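Local structure of circadian oscillation regulator (Nostoc sp., 1R5Q) at residues Q20-Y25 and R82-D87. The protein probably stimulates the autophosphorylation of KaiC as part of the KaiABC oscillator that sets circadian rhythm in cyanobacteria. Residues are numbered along the deposited sequence; the frame is centred on the assembly and turned at random.
Sequences QILLSY and RLTLID
The Tyr25 ring lies over Thr84 and ends at Asp87, joining the first helix (8-24) of the KaiA C-terminal four-helix bundle to the start of the last, helix 82-100. With CG anti to its backbone N (chi1 -164°), the tyrosine lays its ring along the flank of helix 82-100, and ring and threonine side chain slide past each other in opposite directions. Thr84 lies under one face. Thr84 CA sits nearly below the middle of the ring, 4.0 Å from the centroid of the Tyr25 ring, a CH-pi contact, while Thr84 OG1 presses against the rim on the backbone side, 3.2 Å from Tyr25 CG. That hydroxyl oxygen is buried here without a hydrogen-bonding partner in the model.

The other branch of Thr84 turns to the bundle interior. Thr84 CG2 meets Leu22 CD2 at 3.6 Å, the two side chains crossing at about a right angle, and Ile21 CG2 approaches Thr84 CG2 at 4.0 Å. Leu22 also packs on Leu60 and Phe64 of helix 50-67, and Ile21 on Phe39 of helix 33-45.

At the far end of the ring, Asp87 stands with its carboxylate turned 78° from the ring plane. Tyr25 OH donates to Asp87 OD1 over 2.6 Å, meeting that oxygen on its anti side, 21° out of the carboxylate plane.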
loop_
_atom_site.group_PDB
_atom_site.type_symbol
_atom_site.label_atom_id
_atom_site.label_comp_id
_atom_site.label_asym_id
_atom_site.label_seq_id
_atom_site.Cartn_x
_atom_site.Cartn_y
_atom_site.Cartn_z
ATOM N N GLN A 20 3.253 0.943 -7.376
ATOM C CA GLN A 20 2.453 0.853 -8.593
ATOM C C GLN A 20 0.980 1.256 -8.358
ATOM O O GLN A 20 0.333 1.793 -9.263
ATOM C CB GLN A 20 2.545 -0.562 -9.185
ATOM C CG GLN A 20 3.927 -0.907 -9.814
ATOM C CD GLN A 20 4.465 0.193 -10.753
ATOM O OE1 GLN A 20 3.748 0.690 -11.635
ATOM N NE2 GLN A 20 5.736 0.575 -10.563
ATOM N N ILE A 21 0.445 1.014 -7.156
ATOM C CA ILE A 21 -0.941 1.411 -6.862
ATOM C C ILE A 21 -0.990 2.941 -6.787
ATOM O O ILE A 21 -1.881 3.584 -7.360
ATOM C CB ILE A 21 -1.447 0.808 -5.503
ATOM C CG1 ILE A 21 -1.662 -0.701 -5.657
ATOM C CG2 ILE A 21 -2.770 1.512 -5.051
ATOM C CD1 ILE A 21 -1.773 -1.467 -4.330
ATOM N N LEU A 22 -0.040 3.540 -6.084
ATOM C CA LEU A 22 -0.022 4.992 -5.993
ATOM C C LEU A 22 0.085 5.635 -7.398
ATOM O O LEU A 22 -0.682 6.524 -7.729
ATOM C CB LEU A 22 1.160 5.461 -5.141
ATOM C CG LEU A 22 1.111 5.211 -3.625
ATOM C CD1 LEU A 22 2.476 5.487 -2.999
ATOM C CD2 LEU A 22 0.037 6.090 -2.996
ATOM N N LEU A 23 1.037 5.169 -8.207
ATOM C CA LEU A 23 1.255 5.728 -9.537
ATOM C C LEU A 23 0.117 5.504 -10.523
ATOM O O LEU A 23 0.053 6.164 -11.565
ATOM C CB LEU A 23 2.572 5.198 -10.119
ATOM C CG LEU A 23 3.803 5.604 -9.286
ATOM C CD1 LEU A 23 5.102 5.103 -9.932
ATOM C CD2 LEU A 23 3.818 7.124 -9.141
ATOM N N SER A 24 -0.786 4.575 -10.229
ATOM C CA SER A 24 -1.897 4.387 -11.145
ATOM C C SER A 24 -3.213 4.755 -10.472
ATOM O O SER A 24 -4.273 4.657 -11.089
ATOM C CB SER A 24 -1.959 2.941 -11.611
ATOM O OG SER A 24 -2.526 2.141 -10.605
ATOM N N TYR A 25 -3.146 5.210 -9.220
ATOM C CA TYR A 25 -4.361 5.514 -8.472
ATOM C C TYR A 25 -5.301 6.561 -9.060
ATOM O O TYR A 25 -6.529 6.452 -8.941
ATOM C CB TYR A 25 -4.035 5.946 -7.044
ATOM C CG TYR A 25 -5.268 5.890 -6.160
ATOM C CD1 TYR A 25 -5.741 4.663 -5.671
ATOM C CD2 TYR A 25 -5.991 7.049 -5.847
ATOM C CE1 TYR A 25 -6.895 4.590 -4.905
ATOM C CE2 TYR A 25 -7.157 6.977 -5.065
ATOM C CZ TYR A 25 -7.596 5.743 -4.609
ATOM O OH TYR A 25 -8.763 5.653 -3.900
ATOM N N ARG A 82 -3.277 10.678 0.247
ATOM C CA ARG A 82 -3.904 10.207 1.482
ATOM C C ARG A 82 -5.215 9.497 1.124
ATOM O O ARG A 82 -5.725 8.672 1.895
ATOM C CB ARG A 82 -4.177 11.363 2.432
ATOM C CG ARG A 82 -2.901 11.962 2.995
ATOM C CD ARG A 82 -3.204 13.110 3.916
ATOM N NE ARG A 82 -1.993 13.795 4.357
ATOM C CZ ARG A 82 -1.996 14.973 4.974
ATOM N NH1 ARG A 82 -3.144 15.593 5.217
ATOM N NH2 ARG A 82 -0.851 15.522 5.361
ATOM N N LEU A 83 -5.751 9.812 -0.057
ATOM C CA LEU A 83 -6.980 9.176 -0.532
ATOM C C LEU A 83 -6.689 7.691 -0.774
ATOM O O LEU A 83 -7.499 6.805 -0.461
ATOM C CB LEU A 83 -7.446 9.823 -1.846
ATOM C CG LEU A 83 -7.976 11.257 -1.696
ATOM C CD1 LEU A 83 -8.249 11.885 -3.070
ATOM C CD2 LEU A 83 -9.251 11.224 -0.871
ATOM N N THR A 84 -5.532 7.446 -1.371
ATOM C CA THR A 84 -5.069 6.103 -1.651
ATOM C C THR A 84 -4.938 5.316 -0.341
ATOM O O THR A 84 -5.378 4.170 -0.245
ATOM C CB THR A 84 -3.680 6.118 -2.312
ATOM O OG1 THR A 84 -3.726 6.906 -3.520
ATOM C CG2 THR A 84 -3.250 4.677 -2.627
ATOM N N LEU A 85 -4.327 5.930 0.661
ATOM C CA LEU A 85 -4.131 5.249 1.937
ATOM C C LEU A 85 -5.475 4.940 2.601
ATOM O O LEU A 85 -5.678 3.865 3.167
ATOM C CB LEU A 85 -3.259 6.101 2.859
ATOM C CG LEU A 85 -2.916 5.492 4.231
ATOM C CD1 LEU A 85 -2.275 4.094 4.068
ATOM C CD2 LEU A 85 -1.975 6.444 4.973
ATOM N N ILE A 86 -6.398 5.887 2.532
ATOM C CA ILE A 86 -7.720 5.657 3.087
ATOM C C ILE A 86 -8.367 4.449 2.417
ATOM O O ILE A 86 -8.923 3.571 3.089
ATOM C CB ILE A 86 -8.645 6.889 2.889
ATOM C CG1 ILE A 86 -8.218 8.009 3.859
ATOM C CG2 ILE A 86 -10.122 6.481 3.133
ATOM C CD1 ILE A 86 -8.762 9.391 3.488
ATOM N N ASP A 87 -8.279 4.415 1.092
ATOM C CA ASP A 87 -8.869 3.359 0.274
ATOM C C ASP A 87 -8.280 1.985 0.634
ATOM O O ASP A 87 -8.996 0.987 0.728
ATOM C CB ASP A 87 -8.614 3.697 -1.196
ATOM C CG ASP A 87 -9.489 2.904 -2.169
ATOM O OD1 ASP A 87 -9.450 3.232 -3.370
ATOM O OD2 ASP A 87 -10.200 1.963 -1.759
#